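Local coordinates for protein Na Glutathione S-transferase 1 (Necator americanus, PDB 2ON7) that probably conjugates reduced glutathione to electrophilic compounds in the hookworm, at residues 100-105 and 123-128. Numbering follows the deposited sequence.
Sequences VEIKSF and EVLLPA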
ATOM      1  N   VAL A 100      -6.397   0.820  -8.393  1.00  7.76           N
ATOM      2  CA  VAL A 100      -7.765   1.020  -7.827  1.00  7.47           C
ATOM      3  C   VAL A 100      -8.664   1.884  -8.754  1.00  7.52           C
ATOM      4  O   VAL A 100      -9.851   1.581  -8.963  1.00  7.05           O
ATOM      5  CB  VAL A 100      -7.710   1.635  -6.341  1.00  7.84           C
ATOM      6  CG1 VAL A 100      -9.010   2.328  -5.932  1.00  6.16           C
ATOM      7  CG2 VAL A 100      -7.330   0.576  -5.303  1.00  6.66           C
ATOM      8  N   GLU A 101      -8.098   2.976  -9.276  1.00  7.61           N
ATOM      9  CA  GLU A 101      -8.778   3.824 -10.265  1.00  7.64           C
ATOM     10  C   GLU A 101      -9.289   3.028 -11.453  1.00  7.92           C
ATOM     11  O   GLU A 101     -10.416   3.271 -11.929  1.00  8.41           O
ATOM     12  CB  GLU A 101      -7.844   4.910 -10.786  1.00  7.24           C
ATOM     13  CG  GLU A 101      -7.926   6.220 -10.038  1.00  9.14           C
ATOM     14  CD  GLU A 101      -6.630   7.008 -10.089  1.00 10.88           C
ATOM     15  OE1 GLU A 101      -6.393   7.795  -9.155  1.00 11.45           O
ATOM     16  OE2 GLU A 101      -5.833   6.824 -11.034  1.00 12.02           O
ATOM     17  N   ILE A 102      -8.471   2.080 -11.927  1.00  7.60           N
ATOM     18  CA  ILE A 102      -8.749   1.388 -13.204  1.00  7.96           C
ATOM     19  C   ILE A 102      -9.376  -0.013 -13.075  1.00  8.01           C
ATOM     20  O   ILE A 102      -9.739  -0.611 -14.065  1.00  7.15           O
ATOM     21  CB  ILE A 102      -7.486   1.343 -14.135  1.00  8.14           C
ATOM     22  CG1 ILE A 102      -6.617   0.124 -13.830  1.00  6.05           C
ATOM     23  CG2 ILE A 102      -6.688   2.684 -14.044  1.00  6.18           C
ATOM     24  CD1 ILE A 102      -5.460  -0.081 -14.805  1.00  7.35           C
ATOM     25  N   LYS A 103      -9.440  -0.530 -11.851  1.00  8.95           N
ATOM     26  CA  LYS A 103     -10.073  -1.815 -11.522  1.00 10.35           C
ATOM     27  C   LYS A 103     -11.344  -2.151 -12.357  1.00 10.29           C
ATOM     28  O   LYS A 103     -11.518  -3.278 -12.789  1.00 10.90           O
ATOM     29  CB  LYS A 103     -10.404  -1.830 -10.028  1.00 10.71           C
ATOM     30  CG  LYS A 103     -10.483  -3.193  -9.409  1.00 12.67           C
ATOM     31  CD  LYS A 103     -10.410  -3.073  -7.892  1.00 17.60           C
ATOM     32  CE  LYS A 103     -10.785  -4.397  -7.229  1.00 21.04           C
ATOM     33  NZ  LYS A 103      -9.832  -5.488  -7.626  1.00 23.41           N
ATOM     34  N   SER A 104     -12.207  -1.177 -12.592  1.00 10.03           N
ATOM     35  CA  SER A 104     -13.349  -1.370 -13.458  1.00 10.60           C
ATOM     36  C   SER A 104     -13.029  -1.532 -14.964  1.00 11.00           C
ATOM     37  O   SER A 104     -13.783  -2.211 -15.680  1.00 11.17           O
ATOM     38  CB  SER A 104     -14.365  -0.236 -13.265  1.00 10.18           C
ATOM     39  OG  SER A 104     -13.845   0.974 -13.763  1.00  9.90           O
ATOM     40  N   PHE A 105     -11.973  -0.887 -15.461  1.00 10.84           N
ATOM     41  CA  PHE A 105     -11.563  -1.146 -16.836  1.00 11.36           C
ATOM     42  C   PHE A 105     -10.957  -2.543 -17.012  1.00 12.21           C
ATOM     43  O   PHE A 105     -11.404  -3.308 -17.860  1.00 11.44           O
ATOM     44  CB  PHE A 105     -10.585  -0.106 -17.378  1.00 11.04           C
ATOM     45  CG  PHE A 105      -9.996  -0.510 -18.690  1.00 10.76           C
ATOM     46  CD1 PHE A 105     -10.719  -0.310 -19.878  1.00 10.82           C
ATOM     47  CD2 PHE A 105      -8.769  -1.173 -18.742  1.00  8.95           C
ATOM     48  CE1 PHE A 105     -10.202  -0.726 -21.110  1.00 10.32           C
ATOM     49  CE2 PHE A 105      -8.245  -1.596 -19.954  1.00  9.38           C
ATOM     50  CZ  PHE A 105      -8.966  -1.374 -21.150  1.00  9.54           C
ATOM     51  N   GLU A 123     -13.308   6.940 -20.295  1.00  7.49           N
ATOM     52  CA  GLU A 123     -13.712   7.589 -19.041  1.00  7.87           C
ATOM     53  C   GLU A 123     -12.958   7.165 -17.754  1.00  7.87           C
ATOM     54  O   GLU A 123     -12.978   7.896 -16.754  1.00  7.54           O
ATOM     55  CB  GLU A 123     -15.237   7.467 -18.846  1.00  7.85           C
ATOM     56  CG  GLU A 123     -16.084   8.374 -19.784  1.00  8.57           C
ATOM     57  CD  GLU A 123     -17.585   8.091 -19.701  1.00  8.66           C
ATOM     58  OE1 GLU A 123     -18.384   9.035 -19.900  1.00  9.89           O
ATOM     59  OE2 GLU A 123     -17.969   6.927 -19.429  1.00  9.37           O
ATOM     60  N   VAL A 124     -12.279   6.018 -17.793  1.00  7.85           N
ATOM     61  CA  VAL A 124     -11.654   5.448 -16.599  1.00  8.09           C
ATOM     62  C   VAL A 124     -10.153   5.158 -16.794  1.00  8.07           C
ATOM     63  O   VAL A 124      -9.337   5.757 -16.103  1.00  8.79           O
ATOM     64  CB  VAL A 124     -12.473   4.208 -16.036  1.00  8.44           C
ATOM     65  CG1 VAL A 124     -11.748   3.516 -14.912  1.00  8.14           C
ATOM     66  CG2 VAL A 124     -13.874   4.644 -15.569  1.00  8.40           C
ATOM     67  N   LEU A 125      -9.780   4.278 -17.724  1.00  8.01           N
ATOM     68  CA  LEU A 125      -8.347   3.964 -17.977  1.00  7.93           C
ATOM     69  C   LEU A 125      -7.477   5.199 -18.409  1.00  8.03           C
ATOM     70  O   LEU A 125      -6.442   5.467 -17.807  1.00  7.03           O
ATOM     71  CB  LEU A 125      -8.215   2.842 -19.031  1.00  7.75           C
ATOM     72  CG  LEU A 125      -7.106   1.774 -19.105  1.00  7.87           C
ATOM     73  CD1 LEU A 125      -6.764   1.481 -20.569  1.00  8.23           C
ATOM     74  CD2 LEU A 125      -5.829   2.068 -18.303  1.00  7.24           C
ATOM     75  N   LEU A 126      -7.889   5.924 -19.454  1.00  8.03           N
ATOM     76  CA  LEU A 126      -7.012   6.957 -20.032  1.00  8.76           C
ATOM     77  C   LEU A 126      -6.672   8.148 -19.076  1.00  9.00           C
ATOM     78  O   LEU A 126      -5.497   8.493 -18.924  1.00  9.02           O
ATOM     79  CB  LEU A 126      -7.511   7.428 -21.418  1.00  8.97           C
ATOM     80  CG  LEU A 126      -7.489   6.429 -22.589  1.00  9.15           C
ATOM     81  CD1 LEU A 126      -7.835   7.139 -23.876  1.00  9.91           C
ATOM     82  CD2 LEU A 126      -6.155   5.718 -22.739  1.00  9.30           C
ATOM     83  N   PRO A 127      -7.695   8.780 -18.449  1.00  9.01           N
ATOM     84  CA  PRO A 127      -7.427   9.674 -17.310  1.00  8.98           C
ATOM     85  C   PRO A 127      -6.456   9.081 -16.268  1.00  9.63           C
ATOM     86  O   PRO A 127      -5.330   9.579 -16.127  1.00 10.89           O
ATOM     87  CB  PRO A 127      -8.820   9.900 -16.706  1.00  8.94           C
ATOM     88  CG  PRO A 127      -9.748   9.771 -17.890  1.00  9.34           C
ATOM     89  CD  PRO A 127      -9.132   8.749 -18.807  1.00  8.69           C
ATOM     90  N   ALA A 128      -6.871   8.035 -15.559  1.00  8.55           N
ATOM     91  CA  ALA A 128      -6.036   7.408 -14.552  1.00  8.61           C
ATOM     92  C   ALA A 128      -4.573   7.191 -14.994  1.00  8.68           C
ATOM     93  O   ALA A 128      -3.652   7.270 -14.184  1.00  9.45           O
ATOM     94  CB  ALA A 128      -6.653   6.061 -14.120  1.00  8.39           C
TER
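Leu125 lies over one face of the Phe105 ring. Leu125 CG sits 3.7 Å from the centroid of the Phe105 ring and 24° off the ring normal, a CH-pi contact. Leu125 CD1 reaches further toward the rim, 3.5 Å from CE2 of Phe105. The ring is presented by a first torsion that sets Phe105 CG anti to the backbone N (chi1 170°). The other methyl of Leu125, CD2, turns to Ile102 and meets Ile102 CD1 at 4.1 Å. Leu125 thus touches two side chains of helix 82-109 with its two branches.

Ile102 also divides its work. Ile102 CG2, beside the backbone N, packs on Ala128 CB at 3.4 Å, while CG1 carries CD1 toward Leu125. Ala128 CB is touched from a second residue as well, with Glu101 OE2 3.3 Å away. That carboxylate has its polar partner outside the pair: OE1 forms a salt bridge with Lys131, about one turn beyond Ala128 on helix 117-141. Val124 points CG1 at the backbone of helix 82-109. Val124 CG1 lies 3.3 Å from Glu101 O and 3.5 Å from Ser104 OG.

The axes of segments 100-105 and 123-128 come within 8.1 Å and run roughly antiparallel, at 145°. Their helices are neighbours in the all-helical C-terminal domain of the glutathione S-transferase fold. Met167 of helix 155-168 and Val171 in the loop after it also touch both Phe105 and Leu125, which extends the apolar cluster into the domain. At the start of segment 100-105, Val100 packs on Val100 of the second subunit.

The chemistry is mainly apolar packing, with methyls also against oxygens of Glu101 and Ser104. Without hydrogen bonds between the segments, the fit of Leu125 on the ring and Ile102 on Ala128 holds them together. The Glu101–Lys131 salt bridge adds a charged link between the same helices beside this partly buried patch.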